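Local coordinates for protein shikimate dehydrogenase (NADP(+)) (Thermotoga maritima, PDB 3U62) that probably catalyses the reversible NADPH-linked reduction of 3-dehydroshikimate to shikimate, a step of chorismate biosynthesis that leads to the aromatic amino acids, at residues A[65-70]-A[80-85]; A[105-110]-A[128-133]; A[119-124]-A[145-150]. All blocks are in the same frame, centred on the assembly; numbering follows the deposited sequence.

Contact 1: residues A[65-70]-A[80-85]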
ATOM      1  N   ARG A  65      -4.748  -9.260   9.819  1.00 11.07           N
ATOM      2  CA  ARG A  65      -5.455 -10.490  10.176  1.00 11.63           C
ATOM      3  C   ARG A  65      -4.659 -11.761   9.861  1.00 11.68           C
ATOM      4  O   ARG A  65      -4.677 -12.715  10.644  1.00 12.86           O
ATOM      5  CB  ARG A  65      -6.801 -10.533   9.452  1.00 14.13           C
ATOM      6  CG  ARG A  65      -7.900 -11.292  10.184  1.00 19.26           C
ATOM      7  CD  ARG A  65      -9.154 -11.406   9.322  1.00 18.85           C
ATOM      8  NE  ARG A  65      -9.614 -10.112   8.819  1.00 19.89           N
ATOM      9  CZ  ARG A  65     -10.467  -9.312   9.454  1.00 22.35           C
ATOM     10  NH1 ARG A  65     -10.971  -9.660  10.634  1.00 26.54           N
ATOM     11  NH2 ARG A  65     -10.820  -8.157   8.908  1.00 22.98           N
ATOM     12  N   VAL A  66      -3.969 -11.763   8.722  1.00 11.43           N
ATOM     13  CA  VAL A  66      -3.253 -12.951   8.240  1.00 11.39           C
ATOM     14  C   VAL A  66      -1.994 -13.283   9.062  1.00 12.57           C
ATOM     15  O   VAL A  66      -1.466 -14.396   8.978  1.00 11.88           O
ATOM     16  CB  VAL A  66      -2.923 -12.832   6.720  1.00 11.10           C
ATOM     17  CG1 VAL A  66      -1.771 -11.857   6.473  1.00 12.14           C
ATOM     18  CG2 VAL A  66      -2.624 -14.201   6.109  1.00 12.38           C
ATOM     19  N   MET A  67      -1.535 -12.320   9.861  1.00 13.98           N
ATOM     20  CA  MET A  67      -0.313 -12.469  10.656  1.00 14.82           C
ATOM     21  C   MET A  67      -0.353 -13.641  11.628  1.00 16.06           C
ATOM     22  O   MET A  67       0.671 -14.283  11.871  1.00 18.98           O
ATOM     23  CB  MET A  67      -0.019 -11.189  11.432  1.00 15.96           C
ATOM     24  CG  MET A  67       0.275  -9.992  10.556  1.00 17.11           C
ATOM     25  SD  MET A  67       0.811  -8.589  11.536  1.00 18.08           S
ATOM     26  CE  MET A  67       2.500  -9.093  11.942  1.00 14.24           C
ATOM     27  N   ARG A  68      -1.535 -13.912  12.179  1.00 19.52           N
ATOM     28  CA  ARG A  68      -1.725 -15.006  13.128  1.00 21.48           C
ATOM     29  C   ARG A  68      -1.477 -16.378  12.489  1.00 20.69           C
ATOM     30  O   ARG A  68      -1.171 -17.349  13.186  1.00 19.93           O
ATOM     31  CB  ARG A  68      -3.134 -14.947  13.732  1.00 25.35           C
ATOM     32  CG  ARG A  68      -3.338 -15.852  14.944  1.00 34.12           C
ATOM     33  CD  ARG A  68      -4.801 -16.017  15.321  1.00 46.56           C
ATOM     34  NE  ARG A  68      -4.920 -16.613  16.652  1.00 50.71           N
ATOM     35  CZ  ARG A  68      -6.045 -17.074  17.194  1.00 53.12           C
ATOM     36  NH1 ARG A  68      -7.193 -17.025  16.527  1.00 53.43           N
ATOM     37  NH2 ARG A  68      -6.020 -17.593  18.416  1.00 54.87           N
ATOM     38  N   TYR A  69      -1.587 -16.443  11.165  1.00 16.25           N
ATOM     39  CA  TYR A  69      -1.551 -17.720  10.449  1.00 15.00           C
ATOM     40  C   TYR A  69      -0.221 -18.009   9.752  1.00 15.63           C
ATOM     41  O   TYR A  69      -0.048 -19.072   9.150  1.00 14.96           O
ATOM     42  CB  TYR A  69      -2.716 -17.796   9.457  1.00 15.70           C
ATOM     43  CG  TYR A  69      -4.064 -17.617  10.119  1.00 16.58           C
ATOM     44  CD1 TYR A  69      -4.620 -16.349  10.278  1.00 17.89           C
ATOM     45  CD2 TYR A  69      -4.775 -18.715  10.608  1.00 18.03           C
ATOM     46  CE1 TYR A  69      -5.853 -16.176  10.896  1.00 18.51           C
ATOM     47  CE2 TYR A  69      -6.012 -18.553  11.227  1.00 18.37           C
ATOM     48  CZ  TYR A  69      -6.543 -17.277  11.365  1.00 17.29           C
ATOM     49  OH  TYR A  69      -7.764 -17.101  11.974  1.00 21.04           O
ATOM     50  N   VAL A  70       0.713 -17.064   9.846  1.00 12.44           N
ATOM     51  CA  VAL A  70       2.046 -17.212   9.257  1.00 11.86           C
ATOM     52  C   VAL A  70       3.126 -16.778  10.250  1.00 12.60           C
ATOM     53  O   VAL A  70       2.815 -16.315  11.350  1.00 13.05           O
ATOM     54  CB  VAL A  70       2.189 -16.409   7.928  1.00 11.96           C
ATOM     55  CG1 VAL A  70       1.263 -16.958   6.844  1.00 15.38           C
ATOM     56  CG2 VAL A  70       1.956 -14.915   8.150  1.00 13.75           C
ATOM     57  N   LYS A  80       2.888  -4.397  11.723  1.00  7.47           N
ATOM     58  CA  LYS A  80       1.639  -5.100  12.055  1.00  7.02           C
ATOM     59  C   LYS A  80       0.788  -5.346  10.806  1.00  6.77           C
ATOM     60  O   LYS A  80      -0.438  -5.199  10.838  1.00  8.13           O
ATOM     61  CB  LYS A  80       0.827  -4.352  13.124  1.00  7.05           C
ATOM     62  CG  LYS A  80       1.566  -4.075  14.423  1.00  8.40           C
ATOM     63  CD  LYS A  80       0.653  -3.379  15.417  1.00  8.24           C
ATOM     64  CE  LYS A  80       1.419  -2.925  16.644  1.00  7.94           C
ATOM     65  NZ  LYS A  80       0.513  -2.370  17.686  1.00  9.45           N
ATOM     66  N   ALA A  81       1.446  -5.719   9.712  1.00  6.87           N
ATOM     67  CA  ALA A  81       0.765  -6.020   8.455  1.00  7.60           C
ATOM     68  C   ALA A  81       1.619  -6.915   7.570  1.00  7.64           C
ATOM     69  O   ALA A  81       2.820  -6.689   7.411  1.00  7.60           O
ATOM     70  CB  ALA A  81       0.402  -4.733   7.717  1.00  7.98           C
ATOM     71  N   VAL A  82       0.984  -7.938   7.007  1.00  7.17           N
ATOM     72  CA  VAL A  82       1.620  -8.825   6.042  1.00  6.62           C
ATOM     73  C   VAL A  82       0.842  -8.748   4.730  1.00  6.88           C
ATOM     74  O   VAL A  82      -0.366  -8.999   4.706  1.00  8.85           O
ATOM     75  CB  VAL A  82       1.667 -10.287   6.563  1.00  6.45           C
ATOM     76  CG1 VAL A  82       1.980 -11.266   5.437  1.00  7.07           C
ATOM     77  CG2 VAL A  82       2.685 -10.425   7.687  1.00  6.93           C
ATOM     78  N   ASN A  83       1.526  -8.386   3.648  1.00  6.40           N
ATOM     79  CA  ASN A  83       0.891  -8.339   2.330  1.00  6.56           C
ATOM     80  C   ASN A  83       1.459  -9.357   1.344  1.00  6.74           C
ATOM     81  O   ASN A  83       0.978  -9.466   0.218  1.00  7.30           O
ATOM     82  CB  ASN A  83       0.963  -6.930   1.730  1.00  6.89           C
ATOM     83  CG  ASN A  83       2.336  -6.598   1.181  1.00  7.32           C
ATOM     84  OD1 ASN A  83       3.351  -6.823   1.839  1.00 10.17           O
ATOM     85  ND2 ASN A  83       2.374  -6.054  -0.031  1.00  8.62           N
ATOM     86  N   CYS A  84       2.489 -10.086   1.768  1.00  7.01           N
ATOM     87  CA  CYS A  84       3.118 -11.094   0.926  1.00  7.62           C
ATOM     88  C   CYS A  84       3.481 -12.318   1.754  1.00  6.57           C
ATOM     89  O   CYS A  84       4.252 -12.226   2.712  1.00  8.45           O
ATOM     90  CB  CYS A  84       4.361 -10.525   0.234  1.00  8.00           C
ATOM     91  SG  CYS A  84       5.216 -11.691  -0.866  1.00  9.70           S
ATOM     92  N   VAL A  85       2.912 -13.457   1.379  1.00  7.22           N
ATOM     93  CA  VAL A  85       3.172 -14.718   2.063  1.00  7.57           C
ATOM     94  C   VAL A  85       3.859 -15.688   1.114  1.00  8.12           C
ATOM     95  O   VAL A  85       3.541 -15.736  -0.075  1.00  7.36           O
ATOM     96  CB  VAL A  85       1.867 -15.346   2.621  1.00  7.26           C
ATOM     97  CG1 VAL A  85       2.120 -16.735   3.202  1.00  8.58           C
ATOM     98  CG2 VAL A  85       1.251 -14.442   3.679  1.00  9.44           C
TER
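The sulfur of Met67 sits over one face of the flat peptide group that joins Lys80 to Ala81. Met67 SD is 3.3 Å from Lys80 C, almost straight above it, and the sulfur also leans on the Ala81 amide nitrogen. Within 65-70 the Tyr69 ring has Arg65 O and Val66 O at its edge, in plane. Its hydroxyl is hydrogen-bonded to Asp43. Further back along the Met67 chain, CG packs on Val82 CG2 at 3.8 Å. The bend at chi3 (75°) then brings Met67 CE to 4.1 Å from Lys80 CA. An alanine in place of Met67 would lack CG and the sulfur and would probably open a gap beside this peptide face and Val82 CG2. The side chains of Val66 and Val82 cross at about a right angle. Val66 CG1 lies between its own backbone N and carbonyl carbon (chi1 75°) and meets Val82 CB at 3.8 Å. At the segment ends, Val70 CG1 touches Val85 CG1 at 3.7 Å. The contact is thus a row of valines with a methionine at one end. It packs the turn 65-70 against the chain running from helix 74-79 into strand 84-86. Lys80, with positive phi, is the C-prime residue of the Schellman motif that ends that helix. Asn83, predicted to bind shikimate, forms a classic beta bulge with Cys84 opposite Tyr91, in the mixed sheet of the substrate-binding domain.

Contact 2: residues A[105-110]-A[128-133]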
ATOM      1  N   VAL A 105      13.569  11.595  -4.786  1.00 10.85           N
ATOM      2  CA  VAL A 105      12.692  12.640  -4.255  1.00 12.09           C
ATOM      3  C   VAL A 105      12.998  12.925  -2.784  1.00 12.71           C
ATOM      4  O   VAL A 105      13.101  12.001  -1.972  1.00 13.95           O
ATOM      5  CB  VAL A 105      11.189  12.257  -4.416  1.00 13.23           C
ATOM      6  CG1 VAL A 105      10.275  13.343  -3.856  1.00 14.71           C
ATOM      7  CG2 VAL A 105      10.854  11.991  -5.878  1.00 14.77           C
ATOM      8  N   GLU A 106      13.151  14.206  -2.455  1.00 11.89           N
ATOM      9  CA  GLU A 106      13.264  14.639  -1.068  1.00 13.04           C
ATOM     10  C   GLU A 106      11.860  14.808  -0.492  1.00 13.51           C
ATOM     11  O   GLU A 106      11.068  15.607  -0.997  1.00 14.37           O
ATOM     12  CB  GLU A 106      14.046  15.956  -0.969  1.00 15.90           C
ATOM     13  CG  GLU A 106      14.261  16.453   0.463  1.00 16.39           C
ATOM     14  CD  GLU A 106      14.785  17.881   0.542  1.00 23.98           C
ATOM     15  OE1 GLU A 106      14.987  18.519  -0.514  1.00 26.77           O
ATOM     16  OE2 GLU A 106      14.995  18.368   1.675  1.00 25.31           O
ATOM     17  N   VAL A 107      11.556  14.043   0.552  1.00 12.57           N
ATOM     18  CA  VAL A 107      10.270  14.161   1.234  1.00 12.87           C
ATOM     19  C   VAL A 107      10.359  15.269   2.281  1.00 11.68           C
ATOM     20  O   VAL A 107      11.044  15.129   3.298  1.00 15.34           O
ATOM     21  CB  VAL A 107       9.816  12.819   1.867  1.00 12.43           C
ATOM     22  CG1 VAL A 107       8.558  13.010   2.705  1.00 14.48           C
ATOM     23  CG2 VAL A 107       9.565  11.781   0.785  1.00 15.13           C
ATOM     24  N   LYS A 108       9.674  16.375   2.007  1.00 11.79           N
ATOM     25  CA  LYS A 108       9.693  17.538   2.889  1.00 11.83           C
ATOM     26  C   LYS A 108       8.713  17.377   4.049  1.00 11.24           C
ATOM     27  O   LYS A 108       7.642  16.782   3.896  1.00 10.85           O
ATOM     28  CB  LYS A 108       9.409  18.820   2.101  1.00 12.38           C
ATOM     29  CG  LYS A 108      10.497  19.186   1.097  1.00 14.94           C
ATOM     30  CD  LYS A 108      10.181  20.487   0.379  1.00 20.89           C
ATOM     31  CE  LYS A 108      11.249  20.822  -0.647  1.00 25.20           C
ATOM     32  NZ  LYS A 108      10.870  22.006  -1.478  1.00 31.74           N
ATOM     33  N   GLU A 109       9.096  17.914   5.204  1.00 12.04           N
ATOM     34  CA  GLU A 109       8.340  17.759   6.445  1.00 11.56           C
ATOM     35  C   GLU A 109       7.748  19.086   6.907  1.00 11.35           C
ATOM     36  O   GLU A 109       8.257  20.147   6.535  1.00 12.87           O
ATOM     37  CB  GLU A 109       9.246  17.204   7.541  1.00 14.41           C
ATOM     38  CG  GLU A 109       9.801  15.828   7.250  1.00 16.41           C
ATOM     39  CD  GLU A 109      10.834  15.396   8.268  1.00 14.70           C
ATOM     40  OE1 GLU A 109      11.913  14.923   7.852  1.00 16.07           O
ATOM     41  OE2 GLU A 109      10.576  15.527   9.485  1.00 15.59           O
ATOM     42  N   PRO A 110       6.679  19.045   7.731  1.00 10.02           N
ATOM     43  CA  PRO A 110       5.976  17.874   8.278  1.00  9.52           C
ATOM     44  C   PRO A 110       5.237  17.054   7.227  1.00  8.46           C
ATOM     45  O   PRO A 110       4.856  17.577   6.176  1.00  9.01           O
ATOM     46  CB  PRO A 110       4.967  18.496   9.249  1.00 10.39           C
ATOM     47  CG  PRO A 110       5.531  19.836   9.573  1.00 11.60           C
ATOM     48  CD  PRO A 110       6.148  20.295   8.301  1.00 11.57           C
ATOM     49  N   LEU A 128      10.009   6.652   8.158  1.00  6.72           N
ATOM     50  CA  LEU A 128      10.994   6.574   9.233  1.00  6.88           C
ATOM     51  C   LEU A 128      12.324   5.997   8.753  1.00  6.88           C
ATOM     52  O   LEU A 128      13.390   6.418   9.221  1.00  8.13           O
ATOM     53  CB  LEU A 128      10.449   5.769  10.416  1.00  7.54           C
ATOM     54  CG  LEU A 128       9.334   6.424  11.239  1.00  8.76           C
ATOM     55  CD1 LEU A 128       8.686   5.404  12.157  1.00 10.69           C
ATOM     56  CD2 LEU A 128       9.843   7.619  12.043  1.00 10.33           C
ATOM     57  N   GLN A 129      12.260   5.042   7.823  1.00  7.13           N
ATOM     58  CA  GLN A 129      13.461   4.477   7.206  1.00  7.64           C
ATOM     59  C   GLN A 129      14.176   5.495   6.323  1.00  8.40           C
ATOM     60  O   GLN A 129      15.383   5.394   6.098  1.00  9.04           O
ATOM     61  CB  GLN A 129      13.124   3.214   6.405  1.00  8.81           C
ATOM     62  CG  GLN A 129      12.750   2.014   7.268  1.00 11.76           C
ATOM     63  CD  GLN A 129      13.835   1.653   8.268  1.00 14.58           C
ATOM     64  OE1 GLN A 129      14.810   0.983   7.929  1.00 17.16           O
ATOM     65  NE2 GLN A 129      13.670   2.103   9.513  1.00 14.44           N
ATOM     66  N   MET A 130      13.419   6.476   5.836  1.00  7.62           N
ATOM     67  CA  MET A 130      13.951   7.546   4.996  1.00  8.67           C
ATOM     68  C   MET A 130      14.393   8.767   5.807  1.00  7.25           C
ATOM     69  O   MET A 130      14.744   9.804   5.238  1.00  8.86           O
ATOM     70  CB  MET A 130      12.918   7.950   3.941  1.00  8.08           C
ATOM     71  CG  MET A 130      12.727   6.920   2.831  1.00  9.04           C
ATOM     72  SD  MET A 130      11.265   7.223   1.816  1.00 14.57           S
ATOM     73  CE  MET A 130      11.681   8.808   1.078  1.00 17.86           C
ATOM     74  N   GLY A 131      14.381   8.638   7.131  1.00  7.42           N
ATOM     75  CA  GLY A 131      14.862   9.696   8.018  1.00  9.02           C
ATOM     76  C   GLY A 131      13.875  10.820   8.271  1.00  9.69           C
ATOM     77  O   GLY A 131      14.258  11.887   8.756  1.00 11.00           O
ATOM     78  N   VAL A 132      12.609  10.589   7.934  1.00  8.41           N
ATOM     79  CA  VAL A 132      11.548  11.554   8.217  1.00  9.19           C
ATOM     80  C   VAL A 132      11.226  11.510   9.710  1.00 10.24           C
ATOM     81  O   VAL A 132      11.088  10.429  10.291  1.00 10.05           O
ATOM     82  CB  VAL A 132      10.281  11.276   7.370  1.00  8.67           C
ATOM     83  CG1 VAL A 132       9.143  12.215   7.743  1.00  9.39           C
ATOM     84  CG2 VAL A 132      10.594  11.396   5.881  1.00  9.56           C
ATOM     85  N   LYS A 133      11.111  12.686  10.324  1.00 11.39           N
ATOM     86  CA  LYS A 133      10.909  12.786  11.768  1.00 13.36           C
ATOM     87  C   LYS A 133       9.506  13.251  12.157  1.00 13.54           C
ATOM     88  O   LYS A 133       8.887  12.684  13.060  1.00 14.75           O
ATOM     89  CB  LYS A 133      11.949  13.727  12.384  1.00 16.31           C
ATOM     90  CG  LYS A 133      13.377  13.192  12.381  1.00 21.11           C
ATOM     91  CD  LYS A 133      14.352  14.218  12.949  1.00 30.49           C
ATOM     92  CE  LYS A 133      14.205  14.359  14.460  1.00 31.38           C
ATOM     93  NZ  LYS A 133      14.734  15.659  14.951  1.00 36.68           N
TER
HETATM   94  O   HOH W   1      14.277  14.598   9.196  1.00 21.42           O
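Glu109 reaches across to Val132 and Lys133 with an extended side chain. Its CB points toward the 128-133 segment. Glu109 CG is anti to the carbonyl carbon (chi1 -62°) and lies 3.7 Å from Val132 CG1. CD rests on the same methyl. The two side chains run past each other in opposite directions. At the tip each oxygen has its own bonds. OE2 accepts a hydrogen bond from the backbone of Lys133, with Lys133 N to Glu109 OE2 at 3.0 Å and an N-H...O angle of 149°. This donor comes from above the carboxylate plane, 53° out of it. The amide of Asp134 also donates to OE2. Glu109 OE1 lies 3.4 Å from Val132 CA and takes a hydrogen bond from a water 2.7 Å from Glu109 OE1. The same water donates to Gly131 O, bridging the carboxylate to the turn. Gly131 has positive phi and is the C-prime residue of the Schellman motif ending helix 118-129. Beside this polar end lies an apolar patch. Val107 CG2 meets Met130 CE at 3.7 Å, and Val107 CG1 faces Val132 CG2. Lys133 NZ does not pair with the carboxylate, being 6.9 Å from Glu109 OE2. The carboxylate is therefore gripped by backbone amides and a water. Such donors would probably favour its charged form. The bonds tie the approach to strand 111-114 to the end of the helix.

Contact 3: residues A[119-124]-A[145-150]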
ATOM      1  N   ALA A 119      -1.823  -0.138   5.384  1.00  7.97           N
ATOM      2  CA  ALA A 119      -1.200   0.709   4.367  1.00  7.54           C
ATOM      3  C   ALA A 119      -0.501   1.907   5.008  1.00  8.30           C
ATOM      4  O   ALA A 119       0.633   2.231   4.647  1.00  7.71           O
ATOM      5  CB  ALA A 119      -2.240   1.173   3.352  1.00  8.81           C
ATOM      6  N   ALA A 120      -1.181   2.549   5.957  1.00  7.43           N
ATOM      7  CA  ALA A 120      -0.620   3.682   6.689  1.00  7.30           C
ATOM      8  C   ALA A 120       0.636   3.292   7.454  1.00  5.71           C
ATOM      9  O   ALA A 120       1.643   4.000   7.401  1.00  7.01           O
ATOM     10  CB  ALA A 120      -1.644   4.258   7.634  1.00  8.00           C
ATOM     11  N   ARG A 121       0.572   2.163   8.156  1.00  6.33           N
ATOM     12  CA  ARG A 121       1.694   1.692   8.964  1.00  5.92           C
ATOM     13  C   ARG A 121       2.911   1.343   8.102  1.00  5.99           C
ATOM     14  O   ARG A 121       4.054   1.527   8.535  1.00  6.88           O
ATOM     15  CB  ARG A 121       1.273   0.524   9.864  1.00  7.57           C
ATOM     16  CG  ARG A 121       0.194   0.902  10.886  1.00  8.33           C
ATOM     17  CD  ARG A 121      -0.012  -0.161  11.957  1.00  9.00           C
ATOM     18  NE  ARG A 121      -0.533  -1.419  11.417  1.00  9.32           N
ATOM     19  CZ  ARG A 121      -1.825  -1.720  11.296  1.00  9.81           C
ATOM     20  NH1 ARG A 121      -2.761  -0.855  11.674  1.00 11.11           N
ATOM     21  NH2 ARG A 121      -2.182  -2.893  10.792  1.00 10.99           N
ATOM     22  N   ALA A 122       2.662   0.853   6.887  1.00  6.27           N
ATOM     23  CA  ALA A 122       3.729   0.616   5.913  1.00  6.69           C
ATOM     24  C   ALA A 122       4.358   1.932   5.450  1.00  5.99           C
ATOM     25  O   ALA A 122       5.582   2.034   5.342  1.00  6.30           O
ATOM     26  CB  ALA A 122       3.201  -0.173   4.726  1.00  7.91           C
ATOM     27  N   VAL A 123       3.515   2.927   5.183  1.00  5.48           N
ATOM     28  CA  VAL A 123       3.977   4.255   4.776  1.00  6.93           C
ATOM     29  C   VAL A 123       4.805   4.909   5.888  1.00  6.90           C
ATOM     30  O   VAL A 123       5.886   5.439   5.622  1.00  6.60           O
ATOM     31  CB  VAL A 123       2.794   5.165   4.339  1.00  6.74           C
ATOM     32  CG1 VAL A 123       3.215   6.629   4.255  1.00  7.78           C
ATOM     33  CG2 VAL A 123       2.235   4.698   3.002  1.00  8.14           C
ATOM     34  N   ILE A 124       4.306   4.850   7.123  1.00  7.05           N
ATOM     35  CA  ILE A 124       5.020   5.403   8.277  1.00  6.46           C
ATOM     36  C   ILE A 124       6.390   4.739   8.449  1.00  6.84           C
ATOM     37  O   ILE A 124       7.396   5.429   8.638  1.00  7.45           O
ATOM     38  CB  ILE A 124       4.193   5.297   9.587  1.00  6.68           C
ATOM     39  CG1 ILE A 124       2.903   6.117   9.475  1.00  7.58           C
ATOM     40  CG2 ILE A 124       5.015   5.778  10.790  1.00  8.21           C
ATOM     41  CD1 ILE A 124       1.795   5.660  10.417  1.00  9.11           C
ATOM     42  N   ALA A 145      -6.129   3.881  15.603  1.00 14.42           N
ATOM     43  CA  ALA A 145      -5.249   4.838  16.268  1.00 14.65           C
ATOM     44  C   ALA A 145      -4.532   4.183  17.449  1.00 15.01           C
ATOM     45  O   ALA A 145      -3.370   4.496  17.727  1.00 14.90           O
ATOM     46  CB  ALA A 145      -6.035   6.058  16.729  1.00 14.00           C
ATOM     47  N   LYS A 146      -5.227   3.275  18.132  1.00 13.93           N
ATOM     48  CA  LYS A 146      -4.662   2.577  19.288  1.00 12.58           C
ATOM     49  C   LYS A 146      -3.693   1.454  18.899  1.00 13.29           C
ATOM     50  O   LYS A 146      -2.918   0.979  19.732  1.00 12.93           O
ATOM     51  CB  LYS A 146      -5.771   2.071  20.217  1.00 13.25           C
ATOM     52  CG  LYS A 146      -6.442   3.193  21.002  1.00  9.99           C
ATOM     53  CD  LYS A 146      -7.554   2.693  21.906  1.00 14.03           C
ATOM     54  CE  LYS A 146      -8.123   3.841  22.734  1.00 12.93           C
ATOM     55  NZ  LYS A 146      -9.281   3.407  23.576  1.00 13.00           N
ATOM     56  N   ALA A 147      -3.737   1.046  17.631  1.00 12.96           N
ATOM     57  CA  ALA A 147      -2.795   0.065  17.098  1.00 12.66           C
ATOM     58  C   ALA A 147      -1.478   0.715  16.661  1.00 13.47           C
ATOM     59  O   ALA A 147      -0.514   0.015  16.340  1.00 12.48           O
ATOM     60  CB  ALA A 147      -3.428  -0.703  15.943  1.00 12.42           C
ATOM     61  N   LEU A 148      -1.444   2.047  16.655  1.00 13.15           N
ATOM     62  CA  LEU A 148      -0.249   2.788  16.251  1.00 13.17           C
ATOM     63  C   LEU A 148       0.739   2.919  17.400  1.00 13.05           C
ATOM     64  O   LEU A 148       0.427   3.518  18.436  1.00 14.81           O
ATOM     65  CB  LEU A 148      -0.620   4.183  15.736  1.00 13.81           C
ATOM     66  CG  LEU A 148      -1.342   4.312  14.391  1.00 18.31           C
ATOM     67  CD1 LEU A 148      -1.801   5.757  14.201  1.00 16.52           C
ATOM     68  CD2 LEU A 148      -0.451   3.876  13.230  1.00 20.47           C
ATOM     69  N   ASP A 149       1.931   2.358  17.210  1.00 12.16           N
ATOM     70  CA  ASP A 149       2.997   2.448  18.209  1.00 12.02           C
ATOM     71  C   ASP A 149       4.155   3.332  17.749  1.00 13.34           C
ATOM     72  O   ASP A 149       5.079   3.606  18.518  1.00 13.55           O
ATOM     73  CB  ASP A 149       3.512   1.051  18.570  1.00 12.01           C
ATOM     74  CG  ASP A 149       2.469   0.208  19.282  1.00 12.61           C
ATOM     75  OD1 ASP A 149       1.615   0.772  20.001  1.00 14.82           O
ATOM     76  OD2 ASP A 149       2.512  -1.033  19.131  1.00 15.21           O
ATOM     77  N   PHE A 150       4.092   3.777  16.496  1.00 10.65           N
ATOM     78  CA  PHE A 150       5.127   4.619  15.897  1.00  9.99           C
ATOM     79  C   PHE A 150       5.198   6.003  16.551  1.00 10.81           C
ATOM     80  O   PHE A 150       4.204   6.473  17.109  1.00 11.67           O
ATOM     81  CB  PHE A 150       4.870   4.776  14.396  1.00 11.80           C
ATOM     82  CG  PHE A 150       5.060   3.511  13.606  1.00 10.60           C
ATOM     83  CD1 PHE A 150       3.965   2.845  13.067  1.00 10.99           C
ATOM     84  CD2 PHE A 150       6.333   2.990  13.391  1.00 12.25           C
ATOM     85  CE1 PHE A 150       4.133   1.675  12.327  1.00 11.61           C
ATOM     86  CE2 PHE A 150       6.513   1.821  12.654  1.00 12.96           C
ATOM     87  CZ  PHE A 150       5.410   1.162  12.121  1.00 13.42           C
TER
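Arg121 and Ile124 belong to helix 118-129, the helix that follows strand 111-114 in the Rossmann-type domain, and meet Leu148 and Phe150 of 145-150. Gly115, Gly117 and Ala120 fit the GxGxxA pattern, consistent with the predicted NADP(+) site at Gly115 to Ala119. Ile124 CG2 lies over one face of the Phe150 ring. It is 4.0 Å from the ring centroid and 27° off the normal, a CH-pi contact. It comes closest to the root of the ring, with Ile124 CG2 to Phe150 CG at 3.6 Å. CG2 is anti to the Ile124 backbone N. CG1 is anti to the carbonyl carbon (chi1 -63°), and CD1 beyond it meets Leu148. There Ile124 CD1 and Leu148 CD2 are 4.0 Å apart, the two side chains crossing at about a right angle. Leu148 CD2 also packs on Arg121 CG at 3.8 Å. One turn before Ile124, Arg121 CB meets Phe150 CE1 at 3.9 Å. Leu148 also touches Val137 and Ile154, on strands of the parallel sheet. The Arg121 guanidinium has Ala147 CB near NH1 at 4.3 Å. Its NE is hydrogen-bonded to Ile79 O and its NH2 probably to Lys80 O. The contact itself is apolar, resting on the aliphatic part of the arginine. The guanidinium donates to the carbonyl end of helix 74-79 in the neighbouring domain, which would probably stabilise its positive charge.

How the contacts relate
Contacts 1 and 3 touch, their centres 15 Å apart, and so link the substrate-binding and Rossmann-type domains. Lys80 NZ forms a salt bridge with Asp149 OD2 at 2.8 Å. Lys80 O lies 2.9 Å from Arg121 NH2. Both contacts lie near the predicted active site. The side chain of Ala81 is about 4 Å from that of Lys63, the predicted proton acceptor, and from Gly118 of the predicted NADP(+) site. That of Arg121 is about 6 Å from Lys63. Contacts 2 and 3 share helix 118-129 and meet where Leu128 CD1 packs on Phe150 CD2 at 3.6 Å. Contact 2 lies away from the predicted sites, its centre 27 Å from that of contact 1.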